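Local coordinates for protein peptidase M14, carboxypeptidase A (Thermoplasmatales archaeon SCGC AB-540-F20, PDB 4XED) that probably trims residues from the C-terminal ends of peptides through its M14 peptidase domain, and carries a calcium-binding PKD domain likely to serve in binding, at residues 8-13 against 86-91; 25-30 against 61-66; 39-44 against 77-82. One frame throughout, in Å; residues are numbered along the deposited sequence.

Contact 1 of 3, residues 8-13 against 86-91; sequences NIPNVT and YESSWG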
loop_
_atom_site.group_PDB
_atom_site.type_symbol
_atom_site.label_atom_id
_atom_site.label_comp_id
_atom_site.label_asym_id
_atom_site.label_seq_id
_atom_site.Cartn_x
_atom_site.Cartn_y
_atom_site.Cartn_z
ATOM N N ASN A 8 1.726 -9.958 8.023
ATOM C CA ASN A 8 0.419 -9.438 8.371
ATOM C C ASN A 8 -0.127 -8.538 7.273
ATOM O O ASN A 8 0.601 -8.048 6.409
ATOM C CB ASN A 8 0.518 -8.752 9.717
ATOM C CG ASN A 8 0.802 -9.745 10.799
ATOM O OD1 ASN A 8 0.090 -10.729 10.934
ATOM N ND2 ASN A 8 1.894 -9.556 11.509
ATOM N N ILE A 9 -1.418 -8.303 7.297
ATOM C CA ILE A 9 -2.027 -7.465 6.300
ATOM C C ILE A 9 -1.562 -6.021 6.489
ATOM O O ILE A 9 -1.638 -5.462 7.605
ATOM C CB ILE A 9 -3.548 -7.521 6.463
ATOM C CG1 ILE A 9 -4.051 -8.939 6.260
ATOM C CG2 ILE A 9 -4.202 -6.630 5.476
ATOM C CD1 ILE A 9 -5.525 -9.148 6.565
ATOM N N PRO A 10 -1.136 -5.359 5.397
ATOM C CA PRO A 10 -0.694 -3.978 5.569
ATOM C C PRO A 10 -1.779 -3.002 5.954
ATOM O O PRO A 10 -2.954 -3.173 5.618
ATOM C CB PRO A 10 -0.126 -3.619 4.190
ATOM C CG PRO A 10 0.313 -4.951 3.610
ATOM C CD PRO A 10 -0.736 -5.889 4.071
ATOM N N ASN A 11 -1.332 -1.954 6.626
ATOM C CA ASN A 11 -2.139 -0.788 6.921
ATOM C C ASN A 11 -1.760 0.344 5.961
ATOM O O ASN A 11 -0.589 0.544 5.660
ATOM C CB ASN A 11 -1.892 -0.346 8.362
ATOM C CG ASN A 11 -2.424 -1.311 9.367
ATOM O OD1 ASN A 11 -3.630 -1.331 9.642
ATOM N ND2 ASN A 11 -1.561 -2.205 9.841
ATOM N N VAL A 12 -2.780 1.110 5.546
ATOM C CA VAL A 12 -2.646 2.256 4.654
ATOM C C VAL A 12 -3.389 3.458 5.232
ATOM O O VAL A 12 -4.600 3.364 5.414
ATOM C CB VAL A 12 -3.269 1.963 3.251
ATOM C CG1 VAL A 12 -3.023 3.134 2.311
ATOM C CG2 VAL A 12 -2.808 0.626 2.681
ATOM N N THR A 13 -2.696 4.552 5.534
ATOM C CA THR A 13 -3.393 5.755 5.981
ATOM C C THR A 13 -3.017 6.946 5.115
ATOM O O THR A 13 -1.890 7.046 4.630
ATOM C CB THR A 13 -3.141 6.078 7.496
ATOM O OG1 THR A 13 -1.751 6.317 7.724
ATOM C CG2 THR A 13 -3.611 4.939 8.377
ATOM N N TYR A 86 5.964 -15.594 0.579
ATOM C CA TYR A 86 4.691 -15.902 1.215
ATOM C C TYR A 86 3.919 -14.582 1.307
ATOM O O TYR A 86 4.396 -13.621 1.918
ATOM C CB TYR A 86 4.961 -16.499 2.584
ATOM C CG TYR A 86 3.935 -17.468 3.141
ATOM C CD1 TYR A 86 2.777 -17.794 2.464
ATOM C CD2 TYR A 86 4.150 -18.068 4.372
ATOM C CE1 TYR A 86 1.861 -18.711 3.003
ATOM C CE2 TYR A 86 3.248 -18.984 4.923
ATOM C CZ TYR A 86 2.101 -19.286 4.237
ATOM O OH TYR A 86 1.201 -20.187 4.771
ATOM N N GLU A 87 2.737 -14.549 0.694
ATOM C CA GLU A 87 2.005 -13.300 0.535
ATOM C C GLU A 87 0.883 -13.113 1.546
ATOM O O GLU A 87 0.126 -14.036 1.847
ATOM C CB GLU A 87 1.389 -13.206 -0.871
ATOM C CG GLU A 87 2.365 -13.165 -2.061
ATOM C CD GLU A 87 1.708 -12.847 -3.435
ATOM O OE1 GLU A 87 0.667 -12.139 -3.489
ATOM O OE2 GLU A 87 2.268 -13.274 -4.471
ATOM N N SER A 88 0.724 -11.874 2.009
ATOM C CA SER A 88 -0.394 -11.458 2.851
ATOM C C SER A 88 -1.669 -11.204 2.052
ATOM O O SER A 88 -1.672 -11.167 0.841
ATOM C CB SER A 88 -0.027 -10.170 3.581
ATOM O OG SER A 88 -0.142 -9.035 2.735
ATOM N N SER A 89 -2.753 -10.995 2.787
ATOM C CA SER A 89 -3.981 -10.421 2.252
ATOM C C SER A 89 -3.829 -8.902 2.043
ATOM O O SER A 89 -2.802 -8.339 2.383
ATOM C CB SER A 89 -5.164 -10.759 3.157
ATOM O OG SER A 89 -5.524 -12.099 2.955
ATOM N N TRP A 90 -4.857 -8.248 1.524
ATOM C CA TRP A 90 -4.748 -6.851 1.185
ATOM C C TRP A 90 -5.326 -5.955 2.269
ATOM O O TRP A 90 -6.428 -6.218 2.791
ATOM C CB TRP A 90 -5.598 -6.568 -0.034
ATOM C CG TRP A 90 -5.303 -7.251 -1.317
ATOM C CD1 TRP A 90 -5.882 -8.379 -1.806
ATOM C CD2 TRP A 90 -4.427 -6.765 -2.336
ATOM N NE1 TRP A 90 -5.407 -8.633 -3.063
ATOM C CE2 TRP A 90 -4.516 -7.656 -3.421
ATOM C CE3 TRP A 90 -3.577 -5.668 -2.441
ATOM C CZ2 TRP A 90 -3.801 -7.481 -4.595
ATOM C CZ3 TRP A 90 -2.876 -5.482 -3.641
ATOM C CH2 TRP A 90 -3.001 -6.393 -4.689
ATOM N N GLY A 91 -4.634 -4.863 2.565
ATOM C CA GLY A 91 -5.210 -3.754 3.305
ATOM C C GLY A 91 -5.753 -2.770 2.290
ATOM O O GLY A 91 -5.246 -2.710 1.161
#
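I9 and P10 pack against S88 to G91, touching both backbone and side chains, and the touching parts run roughly the same way, 26° apart, without a hydrogen bond between them. I9 splits its two branches. With chi1 at -61°, CG2 stands anti to the backbone N and drops onto the peptide between W90 and G91, I9 CG2 reaching G91 N at 3.4 Å. CG1 and the CD1 beyond it turn to S89, and each lies 3.8 Å from S89 CB. P10 meets the chain one step earlier with the CD of its ring, 3.5 Å from S88 OG, while S89 O lies nearly as close to the same carbon. S88 itself turns CB toward N8 O, at 3.6 Å. S88 OG, set between the backbone N and the carbonyl carbon, donates to S89 O at 2.8 Å and accepts from A80 N, which tethers the loop to strand 72-82. Replacing S88 by an alanine would keep the CB contact with N8 O but would probably leave A80 N without this partner and S89 O without the hydroxyl it accepts from, and open a gap beside P10 CD. At the far end G91, bare of a side chain, lets P10 O come within 3.3 Å of its CA in a CA-H...O contact bent only to 157°. Such side-by-side packing of the chain leading into the first strand against the chain leading into the last closes the edge of a two-sheet beta-sandwich, as in the immunoglobulin-like fold of PKD domains.

Contact 2 of 3, residues 25-30 against 61-66; sequences NYTFVT and EVIFSH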
loop_
_atom_site.group_PDB
_atom_site.type_symbol
_atom_site.label_atom_id
_atom_site.label_comp_id
_atom_site.label_asym_id
_atom_site.label_seq_id
_atom_site.Cartn_x
_atom_site.Cartn_y
_atom_site.Cartn_z
ATOM N N ASN A 25 -0.028 12.073 0.169
ATOM C CA ASN A 25 0.889 11.088 0.765
ATOM C C ASN A 25 0.153 9.996 1.506
ATOM O O ASN A 25 -0.738 10.264 2.302
ATOM C CB ASN A 25 1.790 11.784 1.786
ATOM C CG ASN A 25 2.699 12.775 1.164
ATOM O OD1 ASN A 25 3.357 12.481 0.176
ATOM N ND2 ASN A 25 2.771 13.950 1.743
ATOM N N TYR A 26 0.577 8.762 1.256
ATOM C CA TYR A 26 0.029 7.565 1.899
ATOM C C TYR A 26 1.132 6.825 2.655
ATOM O O TYR A 26 2.219 6.614 2.134
ATOM C CB TYR A 26 -0.702 6.681 0.838
ATOM C CG TYR A 26 -1.880 7.466 0.326
ATOM C CD1 TYR A 26 -3.107 7.416 0.959
ATOM C CD2 TYR A 26 -1.734 8.357 -0.723
ATOM C CE1 TYR A 26 -4.141 8.248 0.594
ATOM C CE2 TYR A 26 -2.793 9.189 -1.135
ATOM C CZ TYR A 26 -3.969 9.140 -0.461
ATOM O OH TYR A 26 -4.995 9.987 -0.870
ATOM N N THR A 27 0.787 6.435 3.871
ATOM C CA THR A 27 1.691 5.733 4.762
ATOM C C THR A 27 1.308 4.256 4.779
ATOM O O THR A 27 0.139 3.920 5.019
ATOM C CB THR A 27 1.601 6.314 6.173
ATOM O OG1 THR A 27 1.957 7.694 6.135
ATOM C CG2 THR A 27 2.508 5.557 7.117
ATOM N N PHE A 28 2.292 3.385 4.519
ATOM C CA PHE A 28 2.079 1.940 4.431
ATOM C C PHE A 28 2.946 1.274 5.479
ATOM O O PHE A 28 4.145 1.605 5.603
ATOM C CB PHE A 28 2.483 1.401 3.053
ATOM C CG PHE A 28 1.681 1.978 1.912
ATOM C CD1 PHE A 28 2.017 3.194 1.341
ATOM C CD2 PHE A 28 0.597 1.305 1.378
ATOM C CE1 PHE A 28 1.287 3.743 0.303
ATOM C CE2 PHE A 28 -0.140 1.856 0.342
ATOM C CZ PHE A 28 0.231 3.076 -0.191
ATOM N N VAL A 29 2.393 0.300 6.187
ATOM C CA VAL A 29 3.247 -0.492 7.070
ATOM C C VAL A 29 2.635 -1.830 7.418
ATOM O O VAL A 29 1.418 -1.961 7.568
ATOM C CB VAL A 29 3.574 0.264 8.390
ATOM C CG1 VAL A 29 2.313 0.549 9.181
ATOM C CG2 VAL A 29 4.613 -0.482 9.254
ATOM N N THR A 30 3.493 -2.839 7.515
ATOM C CA THR A 30 3.108 -4.083 8.112
ATOM C C THR A 30 4.312 -4.676 8.831
ATOM O O THR A 30 5.413 -4.127 8.761
ATOM C CB THR A 30 2.531 -5.054 7.073
ATOM O OG1 THR A 30 1.794 -6.048 7.781
ATOM C CG2 THR A 30 3.613 -5.723 6.225
ATOM N N GLU A 61 7.700 1.999 8.420
ATOM C CA GLU A 61 6.677 2.779 7.702
ATOM C C GLU A 61 7.289 3.350 6.433
ATOM O O GLU A 61 8.395 3.906 6.470
ATOM C CB GLU A 61 6.105 3.902 8.559
ATOM C CG GLU A 61 5.279 3.424 9.743
ATOM C CD GLU A 61 4.692 4.598 10.526
ATOM O OE1 GLU A 61 5.471 5.344 11.190
ATOM O OE2 GLU A 61 3.460 4.807 10.469
ATOM N N VAL A 62 6.587 3.160 5.325
ATOM C CA VAL A 62 7.052 3.665 4.046
ATOM C C VAL A 62 5.962 4.559 3.486
ATOM O O VAL A 62 4.781 4.194 3.489
ATOM C CB VAL A 62 7.461 2.518 3.095
ATOM C CG1 VAL A 62 8.593 1.752 3.668
ATOM C CG2 VAL A 62 6.374 1.584 2.859
ATOM N N ILE A 63 6.350 5.744 3.012
ATOM C CA ILE A 63 5.408 6.759 2.576
ATOM C C ILE A 63 5.579 6.976 1.092
ATOM O O ILE A 63 6.685 7.288 0.636
ATOM C CB ILE A 63 5.553 8.073 3.407
ATOM C CG1 ILE A 63 5.307 7.712 4.902
ATOM C CG2 ILE A 63 4.636 9.129 2.869
ATOM C CD1 ILE A 63 5.571 8.695 5.976
ATOM N N PHE A 64 4.505 6.797 0.327
ATOM C CA PHE A 64 4.486 7.047 -1.110
ATOM C C PHE A 64 3.367 7.984 -1.468
ATOM O O PHE A 64 2.283 7.888 -0.901
ATOM C CB PHE A 64 4.302 5.750 -1.872
ATOM C CG PHE A 64 5.372 4.754 -1.618
ATOM C CD1 PHE A 64 6.701 5.027 -1.921
ATOM C CD2 PHE A 64 5.044 3.543 -1.067
ATOM C CE1 PHE A 64 7.686 4.087 -1.669
ATOM C CE2 PHE A 64 6.003 2.607 -0.818
ATOM C CZ PHE A 64 7.336 2.875 -1.110
ATOM N N SER A 65 3.635 8.882 -2.413
ATOM C CA SER A 65 2.639 9.827 -2.855
ATOM C C SER A 65 2.007 9.404 -4.180
ATOM O O SER A 65 2.580 8.619 -4.930
ATOM C CB SER A 65 3.246 11.220 -2.963
ATOM O OG SER A 65 4.319 11.273 -3.883
ATOM N N HIS A 66 0.824 9.925 -4.454
ATOM C CA HIS A 66 0.124 9.638 -5.694
ATOM C C HIS A 66 -0.763 10.826 -6.006
ATOM O O HIS A 66 -1.146 11.579 -5.108
ATOM C CB HIS A 66 -0.677 8.334 -5.604
ATOM C CG HIS A 66 -1.148 7.823 -6.932
ATOM N ND1 HIS A 66 -0.278 7.335 -7.888
ATOM C CD2 HIS A 66 -2.390 7.728 -7.471
ATOM C CE1 HIS A 66 -0.968 6.971 -8.959
ATOM N NE2 HIS A 66 -2.254 7.172 -8.719
#
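F28 and V62 face each other as an antiparallel hydrogen-bonded pair, and the phenylalanine can be traced outward atom by atom. Its CB lies 3.6 Å from V62 O and also rests on V62 CG2, a methyl that leans back over the F28 backbone to within 3.5 Å of F28 O. With chi1 at -62°, CG stands beside the backbone N, anti to the carbonyl carbon, and the ring that follows presents an edge to V62 O, which lies in the ring plane, 3.6 Å from CD1. The same CD1 touches F64 CD2 at 3.9 Å, CE1 beyond it meets that carbon at much the same distance, and CZ, at the tip, reaches CD1 of I42. The two phenylalanine side chains cross at about a right angle, but their ring planes are only 46° apart, an oblique meeting. Beneath the rings the strands are joined by paired backbone bonds at F28/V62 and Y26/F64; the straightest, V62 N to F28 O, has an angle of 174° at the hydrogen. On the other face T27 and I63 run abreast, with T27 OG1 3.6 Å from I63 CG1. E61 crosses T27 obliquely and brings OE2 to 3.6 Å from T27 CG2, while its CG packs on V29 CB. Strand 24-29 is the middle of a three-strand antiparallel sheet, between 11-13 and 62-66; on the face carrying Y26, F28, V62 and F64, both phenylalanines pack on I42 of strand 38-43, V62 and F64 on Y56 of strand 49-56, and Y26 on L93 of strand 91-97.

Contact 3 of 3, residues 39-44 against 77-82; sequences TYYIEW and RAKAKD. With CA (calcium ion), chain B; EDO (1,2-ethanediol), chain C.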
loop_
_atom_site.group_PDB
_atom_site.type_symbol
_atom_site.label_atom_id
_atom_site.label_comp_id
_atom_site.label_asym_id
_atom_site.label_seq_id
_atom_site.Cartn_x
_atom_site.Cartn_y
_atom_site.Cartn_z
ATOM N N THR A 39 8.458 -7.012 0.789
ATOM C CA THR A 39 8.188 -6.116 -0.321
ATOM C C THR A 39 6.678 -5.872 -0.362
ATOM O O THR A 39 5.902 -6.703 0.106
ATOM C CB THR A 39 8.674 -6.648 -1.685
ATOM O OG1 THR A 39 8.151 -7.960 -1.923
ATOM C CG2 THR A 39 10.202 -6.668 -1.732
ATOM N N TYR A 40 6.274 -4.731 -0.906
ATOM C CA TYR A 40 4.877 -4.349 -0.996
ATOM C C TYR A 40 4.398 -4.303 -2.445
ATOM O O TYR A 40 5.132 -3.888 -3.333
ATOM C CB TYR A 40 4.656 -2.961 -0.383
ATOM C CG TYR A 40 4.893 -2.869 1.107
ATOM C CD1 TYR A 40 3.870 -3.143 2.018
ATOM C CD2 TYR A 40 6.132 -2.508 1.608
ATOM C CE1 TYR A 40 4.075 -3.049 3.390
ATOM C CE2 TYR A 40 6.359 -2.423 2.983
ATOM C CZ TYR A 40 5.318 -2.685 3.867
ATOM O OH TYR A 40 5.457 -2.637 5.239
ATOM N N TYR A 41 3.150 -4.708 -2.645
ATOM C CA TYR A 41 2.453 -4.576 -3.928
ATOM C C TYR A 41 1.297 -3.634 -3.643
ATOM O O TYR A 41 0.431 -3.938 -2.831
ATOM C CB TYR A 41 1.975 -5.928 -4.466
ATOM C CG TYR A 41 1.424 -5.863 -5.852
ATOM C CD1 TYR A 41 0.189 -5.278 -6.108
ATOM C CD2 TYR A 41 2.122 -6.415 -6.928
ATOM C CE1 TYR A 41 -0.324 -5.225 -7.358
ATOM C CE2 TYR A 41 1.597 -6.365 -8.223
ATOM C CZ TYR A 41 0.366 -5.755 -8.423
ATOM O OH TYR A 41 -0.220 -5.689 -9.671
ATOM N N ILE A 42 1.330 -2.454 -4.261
ATOM C CA ILE A 42 0.335 -1.407 -4.058
ATOM C C ILE A 42 -0.446 -1.203 -5.360
ATOM O O ILE A 42 0.146 -1.048 -6.436
ATOM C CB ILE A 42 1.014 -0.100 -3.645
ATOM C CG1 ILE A 42 1.771 -0.295 -2.317
ATOM C CG2 ILE A 42 0.021 1.063 -3.594
ATOM C CD1 ILE A 42 2.709 0.834 -2.002
ATOM N N GLU A 43 -1.773 -1.147 -5.237
ATOM C CA GLU A 43 -2.685 -0.704 -6.295
ATOM C C GLU A 43 -3.212 0.666 -5.910
ATOM O O GLU A 43 -3.721 0.848 -4.805
ATOM C CB GLU A 43 -3.876 -1.646 -6.421
ATOM C CG GLU A 43 -3.543 -3.026 -6.875
ATOM C CD GLU A 43 -4.746 -3.945 -6.868
ATOM O OE1 GLU A 43 -5.792 -3.600 -6.261
ATOM O OE2 GLU A 43 -4.654 -5.021 -7.487
ATOM N N TRP A 44 -3.076 1.652 -6.784
ATOM C CA TRP A 44 -3.621 2.973 -6.503
ATOM C C TRP A 44 -5.113 3.103 -6.882
ATOM O O TRP A 44 -5.739 4.143 -6.653
ATOM C CB TRP A 44 -2.811 4.057 -7.225
ATOM C CG TRP A 44 -1.401 4.178 -6.709
ATOM C CD1 TRP A 44 -0.259 3.853 -7.358
ATOM C CD2 TRP A 44 -1.000 4.667 -5.424
ATOM N NE1 TRP A 44 0.837 4.096 -6.568
ATOM C CE2 TRP A 44 0.408 4.598 -5.370
ATOM C CE3 TRP A 44 -1.695 5.160 -4.299
ATOM C CZ2 TRP A 44 1.136 5.044 -4.254
ATOM C CZ3 TRP A 44 -0.982 5.575 -3.191
ATOM C CH2 TRP A 44 0.417 5.507 -3.177
ATOM N N ARG A 77 -5.008 -0.342 -2.451
ATOM C CA ARG A 77 -4.804 -1.610 -1.757
ATOM C C ARG A 77 -3.321 -1.897 -1.659
ATOM O O ARG A 77 -2.532 -1.530 -2.550
ATOM C CB ARG A 77 -5.511 -2.770 -2.475
ATOM C CG ARG A 77 -6.984 -2.525 -2.722
ATOM C CD ARG A 77 -7.703 -3.849 -2.933
ATOM N NE ARG A 77 -7.191 -4.586 -4.074
ATOM C CZ ARG A 77 -7.506 -5.841 -4.355
ATOM N NH1 ARG A 77 -8.361 -6.521 -3.597
ATOM N NH2 ARG A 77 -6.997 -6.407 -5.421
ATOM N N ALA A 78 -2.936 -2.573 -0.575
ATOM C CA ALA A 78 -1.561 -2.992 -0.405
ATOM C C ALA A 78 -1.498 -4.371 0.204
ATOM O O ALA A 78 -2.197 -4.678 1.157
ATOM C CB ALA A 78 -0.795 -2.006 0.451
ATOM N N LYS A 79 -0.629 -5.205 -0.361
ATOM C CA LYS A 79 -0.273 -6.514 0.221
ATOM C C LYS A 79 1.251 -6.587 0.333
ATOM O O LYS A 79 1.957 -5.746 -0.243
ATOM C CB LYS A 79 -0.857 -7.676 -0.580
ATOM C CG LYS A 79 -0.320 -7.791 -1.982
ATOM C CD LYS A 79 -0.890 -8.999 -2.734
ATOM C CE LYS A 79 -0.532 -8.914 -4.235
ATOM N NZ LYS A 79 -0.901 -10.195 -4.950
ATOM N N ALA A 80 1.743 -7.556 1.098
ATOM C CA ALA A 80 3.173 -7.660 1.307
ATOM C C ALA A 80 3.561 -9.133 1.167
ATOM O O ALA A 80 2.766 -10.048 1.417
ATOM C CB ALA A 80 3.550 -7.162 2.680
ATOM N N LYS A 81 4.817 -9.393 0.811
ATOM C CA LYS A 81 5.324 -10.753 0.815
ATOM C C LYS A 81 6.710 -10.737 1.407
ATOM O O LYS A 81 7.465 -9.781 1.280
ATOM C CB LYS A 81 5.333 -11.369 -0.573
ATOM C CG LYS A 81 6.421 -10.874 -1.480
ATOM C CD LYS A 81 6.294 -11.506 -2.874
ATOM C CE LYS A 81 7.299 -10.905 -3.805
ATOM N NZ LYS A 81 7.260 -11.547 -5.148
ATOM N N ASP A 82 7.039 -11.801 2.105
ATOM C CA ASP A 82 8.358 -11.885 2.671
ATOM C C ASP A 82 9.391 -12.414 1.666
ATOM O O ASP A 82 9.094 -12.586 0.511
ATOM C CB ASP A 82 8.320 -12.702 3.971
ATOM C CG ASP A 82 7.885 -14.152 3.800
ATOM O OD1 ASP A 82 7.891 -14.700 2.687
ATOM O OD2 ASP A 82 7.579 -14.771 4.845
HETATM CA CA CA B . 7.666 -14.675 7.210
HETATM C C1 EDO C . -0.684 -9.284 -8.480
HETATM O O1 EDO C . 0.125 -9.956 -7.526
HETATM C C2 EDO C . -1.909 -8.747 -7.760
HETATM O O2 EDO C . -2.973 -8.572 -8.706
HETATM O O HOH W 1 9.846 -9.981 -0.893
#
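E43 OE1 is gripped by two nitrogens of R77, whose side chain runs beside it. R77 NE donates to E43 OE1 at 2.8 Å and 158°, and NH2 adds a longer, more bent bond of 3.2 Å to the same oxygen. Both come from one face of the carboxylate: NE from above the plane, NH2 on the syn side but tilted out of it. A weak bond from NH2 to OE2 completes this side-on salt bridge. The R77 chain bends at chi3 (-60°), which turns NE back toward E43, and the guanidinium also makes a cation-pi contact with W90. Farther along, K79 lies beside Y41, its CG 3.9 Å from Y41 CB, and K79 NZ donates at 2.8 Å to O1 of a 1,2-ethanediol, probably from the crystallisation liquor, that sits over one face of the tyrosine ring; E87 is a salt-bridge partner of the same amine. T39 OG1 touches K81 CG at 3.4 Å and shares a water with K81 O. On the opposite face the small A78 and A80 accompany I42 and Y40 toward the core. Paired backbone bonds at T39/K81, Y41/K79 and E43/R77 hold these central strands of the four-strand sheet of the PKD beta-sandwich, and one end of the pairing leads to the calcium site, where D82 OD2 binds the metal at 2.4 Å together with N4, D5, D32, N34 and D36.

How the contacts relate
The three contacts illustrate how a beta-sandwich is sewn from segments remote in sequence. Contact 1 joins the chain leading into the first strand to the chain leading into the last and encloses the others along the chain, while contacts 2 and 3 interleave: 25-30, 39-44, 61-66, then 77-82. Contact 2 belongs to the three-strand sheet and contact 3 to the four-strand sheet, their centres about 11 Å apart; Y40 OH of contact 3 is hydrogen-bonded to T30 N of contact 2. Contact 1 lies about 7 Å from contact 3 and 12 Å from contact 2, centre to centre, and bridges the sheets: strand 11-13 pairs with 24-29, whereas 86-91 bonds to 77-82. Each sheet also needs a sequence-distant pairing, 24-29 with 62-66 and 38-43 with 72-82.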